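Local coordinates for ribosomal RNA processing protein 6 (Trypanosoma brucei brucei, PDB 4NLC) that probably degrades and trims RNA from its 3' end as a 3'-5' exoribonuclease in exosome-associated RNA processing, at residues T61-L66 with T223-Y228; T91-D96 with I114-Q119. The protein carries 1 engineered substitution. All blocks are in the same frame, centred on the assembly; numbering follows the deposited sequence.

Overall arrangement
Both contacts belong to the 3'-5' exonuclease domain and lie on the same side of the chain's centre, their own centres about 9 Å apart. Along the chain, 61-66 comes first, then the two halves of contact 2, and 223-228 last. Contact 2 pairs neighbouring strands of the central mixed sheet; contact 1 brings the loop before strand 71-74 against the junction of helices 213-224 and 226-238, which packs on that sheet. T223 and S115 join the two by a probable hydrogen bond between hydroxyls. Two aspartates serve both: D120 reaches S115 and H224, and D231 reaches T61 and R117. Loop and junction are thus tied to the strand carrying D96, probably part of a DEDD-type acidic cluster.

Contact 1. Residues T61-L66 with T223-Y228; sequences TPYLSL and THFLLY
An aromatic cluster of Y63, F225 and Y228 fastens the loop ahead of strand 71-74 onto the junction between helices 213-224 and 226-238. Y63 is the middle ring of two edge-to-face pairs. F225 turns its CD1-CE1 edge to one face of Y63, toward the rim, with planes 65° apart and F225 CD1 3.6 Å from Y63 CD2. Y63 in turn directs its CD1 edge at the face of Y228, the two centroids being 5.8 Å apart. A chi1 of 55° sets CG of Y63 between its own backbone N and carbonyl carbon, 3.6 Å from CD1 of F225. Next to them, CD1 of Y228 rests 3.5 Å from CA of P62, and C193 of helix 185-193 touches both tyrosines.

H224 supplies the polar anchor. Its CG is anti to the backbone N (chi1 -179°), and NE2 donates to O of L64 over 2.7 Å; the acceptor lies in the imidazole plane, whereas the donor stands well above the carbonyl plane. ND1 is bound by D120, whose carboxylate would favour a positively charged ring. CD2 of L66 sits over the ring centre in a CH-pi contact, 3.5 Å from the centroid. A water lies above the opposite face, toward the rim, and bridges N of L64 (2.9 Å) to O of H224 (2.8 Å). A connection lacking regular secondary structure is in this way clamped to a helix-helix junction that packs on the sheet of an RNase H-like exonuclease fold.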
# COMPACT_ATOMS: atom_id res chain seq x y z
N THR A 61 21.84 -9.34 -16.59
CA THR A 61 22.19 -7.98 -17.02
C THR A 61 22.44 -7.24 -15.71
O THR A 61 21.50 -7.06 -14.92
CB THR A 61 21.08 -7.37 -17.86
OG1 THR A 61 20.94 -8.14 -19.06
CG2 THR A 61 21.33 -5.91 -18.20
N PRO A 62 23.71 -6.88 -15.39
CA PRO A 62 23.97 -6.22 -14.11
C PRO A 62 23.38 -4.82 -14.02
O PRO A 62 23.17 -4.16 -15.04
CB PRO A 62 25.50 -6.25 -13.96
CG PRO A 62 26.00 -7.10 -15.10
CD PRO A 62 24.95 -7.03 -16.17
N TYR A 63 23.06 -4.41 -12.80
CA TYR A 63 22.53 -3.10 -12.46
C TYR A 63 23.54 -2.04 -12.91
O TYR A 63 24.74 -2.29 -12.98
CB TYR A 63 22.27 -3.02 -10.94
CG TYR A 63 23.49 -3.34 -10.09
CD1 TYR A 63 23.82 -4.65 -9.78
CD2 TYR A 63 24.30 -2.32 -9.59
CE1 TYR A 63 24.95 -4.96 -9.02
CE2 TYR A 63 25.44 -2.62 -8.83
CZ TYR A 63 25.74 -3.93 -8.53
OH TYR A 63 26.83 -4.24 -7.74
N LEU A 64 23.04 -0.86 -13.20
CA LEU A 64 23.88 0.24 -13.67
C LEU A 64 24.54 0.96 -12.50
O LEU A 64 24.23 0.68 -11.34
CB LEU A 64 23.03 1.22 -14.50
CG LEU A 64 22.27 0.66 -15.71
CD1 LEU A 64 21.72 1.80 -16.55
CD2 LEU A 64 23.18 -0.20 -16.59
N SER A 65 25.47 1.86 -12.79
CA SER A 65 26.09 2.66 -11.74
C SER A 65 25.08 3.71 -11.31
O SER A 65 24.44 4.34 -12.17
CB SER A 65 27.33 3.37 -12.26
OG SER A 65 27.69 4.40 -11.37
N LEU A 66 25.00 3.95 -10.00
CA LEU A 66 24.13 5.01 -9.48
C LEU A 66 24.70 6.41 -9.83
O LEU A 66 23.96 7.39 -9.85
CB LEU A 66 23.94 4.88 -7.96
CG LEU A 66 23.01 3.77 -7.48
CD1 LEU A 66 23.08 3.64 -5.97
CD2 LEU A 66 21.57 4.00 -7.93
N THR A 223 14.22 -0.01 -6.60
CA THR A 223 13.99 -0.70 -7.87
C THR A 223 15.25 -0.89 -8.71
O THR A 223 15.29 -1.79 -9.55
CB THR A 223 12.91 0.01 -8.71
OG1 THR A 223 13.32 1.36 -9.00
CG2 THR A 223 11.55 -0.03 -8.06
N HIS A 224 16.24 -0.00 -8.55
CA HIS A 224 17.51 0.02 -9.30
C HIS A 224 18.23 -1.34 -9.43
O HIS A 224 18.76 -1.65 -10.51
CB HIS A 224 18.44 1.07 -8.69
CG HIS A 224 19.75 1.18 -9.40
ND1 HIS A 224 19.90 1.99 -10.50
CD2 HIS A 224 20.92 0.54 -9.16
CE1 HIS A 224 21.16 1.83 -10.89
NE2 HIS A 224 21.80 0.96 -10.11
N PHE A 225 18.19 -2.18 -8.37
CA PHE A 225 18.86 -3.48 -8.40
C PHE A 225 17.92 -4.68 -8.65
O PHE A 225 18.40 -5.82 -8.77
CB PHE A 225 19.65 -3.71 -7.08
CG PHE A 225 20.48 -2.53 -6.61
CD1 PHE A 225 21.79 -2.36 -7.04
CD2 PHE A 225 19.97 -1.63 -5.69
CE1 PHE A 225 22.56 -1.30 -6.58
CE2 PHE A 225 20.72 -0.54 -5.27
CZ PHE A 225 22.03 -0.40 -5.68
N LEU A 226 16.61 -4.43 -8.70
CA LEU A 226 15.60 -5.46 -8.77
C LEU A 226 15.61 -6.30 -10.04
O LEU A 226 15.36 -7.51 -9.96
CB LEU A 226 14.20 -4.87 -8.49
CG LEU A 226 13.11 -5.88 -8.03
CD1 LEU A 226 13.62 -6.79 -6.89
CD2 LEU A 226 11.86 -5.14 -7.56
N LEU A 227 15.94 -5.73 -11.21
CA LEU A 227 15.98 -6.56 -12.42
C LEU A 227 17.18 -7.51 -12.43
O LEU A 227 17.05 -8.60 -12.94
CB LEU A 227 15.89 -5.75 -13.70
CG LEU A 227 14.58 -5.01 -13.93
CD1 LEU A 227 14.70 -4.11 -15.14
CD2 LEU A 227 13.41 -5.97 -14.04
N TYR A 228 18.32 -7.11 -11.83
CA TYR A 228 19.49 -8.01 -11.71
C TYR A 228 19.15 -9.13 -10.76
O TYR A 228 19.47 -10.27 -11.04
CB TYR A 228 20.74 -7.27 -11.21
CG TYR A 228 21.93 -8.18 -10.94
CD1 TYR A 228 22.67 -8.73 -11.98
CD2 TYR A 228 22.34 -8.46 -9.64
CE1 TYR A 228 23.78 -9.55 -11.74
CE2 TYR A 228 23.44 -9.28 -9.38
CZ TYR A 228 24.16 -9.82 -10.44
OH TYR A 228 25.26 -10.60 -10.20
O HOH W 1 20.19 -0.54 -12.60

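Contact 2. Residues T91-D96 with I114-Q119; sequences TEIAVD and ISTRTQ
A single carboxylate oxygen, OE2 of E92, takes two N-H groups from R117, while the carboxylate and guanidinium planes stand 77° apart. The NE bond is the shorter, 2.8 Å to OE2; OE2 lies in the guanidinium plane, and NE meets it on the anti side, somewhat out of the carboxylate plane. NH2 adds a weak bond of 3.0 Å to the same OE2, and its stronger partner is D231. The other oxygen of E92, OE1, accepts from OG1 of T91 at 2.8 Å and is also bound by Q54. A water links O of E92 to N of R117.

The segments form part of the antiparallel hairpin of strands 92-100 and 108-115 in the sheet of the RNase H-like exonuclease domain. A94 and S115 are a hydrogen-bonded pair: each N donates to the other's O, both at 2.9 Å. V95 and I114 follow as a non-hydrogen-bonded pair, and CA of I114 makes a CA-H...O contact with O of A94 at 3.2 Å. I93 and I114 meet helix 77-87 on their side of the sheet; A94 faces L226 and L227 of helix 226-238 on the other. Beyond the paired residues comes an ST turn, OG1 of T116 accepting from N of T118 at 3.3 Å. At the opposite end D96 lies close to D154 and D222, consistent with the acidic metal-binding cluster of DEDD exonucleases.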
# COMPACT_ATOMS: atom_id res chain seq x y z
N THR A 91 10.77 -5.67 -21.94
CA THR A 91 10.20 -7.01 -21.74
C THR A 91 10.05 -7.31 -20.24
O THR A 91 9.37 -8.27 -19.85
CB THR A 91 11.02 -8.08 -22.48
OG1 THR A 91 12.38 -7.98 -22.07
CG2 THR A 91 10.92 -7.95 -24.00
N GLU A 92 10.70 -6.51 -19.40
CA GLU A 92 10.64 -6.59 -17.95
C GLU A 92 11.00 -5.27 -17.30
O GLU A 92 11.94 -4.59 -17.72
CB GLU A 92 11.45 -7.77 -17.35
CG GLU A 92 12.96 -7.67 -17.43
CD GLU A 92 13.57 -8.06 -18.75
OE1 GLU A 92 12.99 -8.92 -19.46
OE2 GLU A 92 14.62 -7.47 -19.11
N ILE A 93 10.21 -4.89 -16.28
CA ILE A 93 10.40 -3.64 -15.53
C ILE A 93 10.28 -3.97 -14.07
O ILE A 93 9.56 -4.91 -13.74
CB ILE A 93 9.41 -2.50 -15.94
CG1 ILE A 93 7.95 -2.79 -15.46
CG2 ILE A 93 9.47 -2.19 -17.46
CD1 ILE A 93 6.90 -1.67 -15.75
N ALA A 94 10.99 -3.20 -13.21
CA ALA A 94 10.97 -3.38 -11.75
C ALA A 94 10.13 -2.26 -11.19
O ALA A 94 10.32 -1.10 -11.59
CB ALA A 94 12.37 -3.32 -11.18
N VAL A 95 9.17 -2.59 -10.32
CA VAL A 95 8.25 -1.63 -9.75
C VAL A 95 8.23 -1.74 -8.21
O VAL A 95 8.34 -2.84 -7.65
CB VAL A 95 6.81 -1.75 -10.36
CG1 VAL A 95 5.91 -0.59 -9.91
CG2 VAL A 95 6.82 -1.86 -11.89
N ASP A 96 8.06 -0.60 -7.55
CA ASP A 96 7.84 -0.46 -6.11
C ASP A 96 6.96 0.78 -5.85
O ASP A 96 6.78 1.63 -6.72
CB ASP A 96 9.15 -0.45 -5.30
CG ASP A 96 8.96 -0.68 -3.79
OD1 ASP A 96 7.92 -1.28 -3.39
OD2 ASP A 96 9.86 -0.27 -3.01
N ILE A 114 10.06 3.03 -10.76
CA ILE A 114 10.18 2.10 -11.88
C ILE A 114 11.61 2.08 -12.36
O ILE A 114 12.15 3.14 -12.68
CB ILE A 114 9.20 2.41 -13.07
CG1 ILE A 114 7.71 2.34 -12.65
CG2 ILE A 114 9.44 1.45 -14.24
CD1 ILE A 114 6.89 3.51 -13.13
N SER A 115 12.18 0.89 -12.53
CA SER A 115 13.49 0.78 -13.16
C SER A 115 13.38 -0.09 -14.39
O SER A 115 12.68 -1.11 -14.39
CB SER A 115 14.53 0.19 -12.21
OG SER A 115 14.92 1.05 -11.15
N THR A 116 14.13 0.29 -15.42
CA THR A 116 14.31 -0.49 -16.65
C THR A 116 15.78 -0.87 -16.64
O THR A 116 16.53 -0.39 -15.79
CB THR A 116 13.90 0.28 -17.95
OG1 THR A 116 14.88 1.26 -18.31
CG2 THR A 116 12.53 0.92 -17.87
N ARG A 117 16.21 -1.69 -17.60
CA ARG A 117 17.62 -2.08 -17.74
C ARG A 117 18.53 -0.86 -17.98
O ARG A 117 19.72 -0.96 -17.75
CB ARG A 117 17.80 -3.08 -18.91
CG ARG A 117 17.01 -4.38 -18.75
CD ARG A 117 17.37 -5.15 -17.48
NE ARG A 117 16.70 -6.43 -17.50
CZ ARG A 117 17.04 -7.49 -16.78
NH1 ARG A 117 18.03 -7.41 -15.90
NH2 ARG A 117 16.39 -8.63 -16.93
N THR A 118 17.99 0.26 -18.49
CA THR A 118 18.82 1.41 -18.88
C THR A 118 18.63 2.68 -18.05
O THR A 118 19.42 3.61 -18.18
CB THR A 118 18.60 1.72 -20.39
OG1 THR A 118 17.19 1.72 -20.70
CG2 THR A 118 19.35 0.77 -21.28
N GLN A 119 17.58 2.72 -17.21
CA GLN A 119 17.30 3.91 -16.42
C GLN A 119 16.26 3.70 -15.33
O GLN A 119 15.55 2.68 -15.33
CB GLN A 119 16.88 5.07 -17.35
CG GLN A 119 15.61 4.78 -18.13
CD GLN A 119 15.31 5.86 -19.13
OE1 GLN A 119 14.99 5.58 -20.28
NE2 GLN A 119 15.33 7.11 -18.69
O HOH W 2 13.85 -3.06 -18.77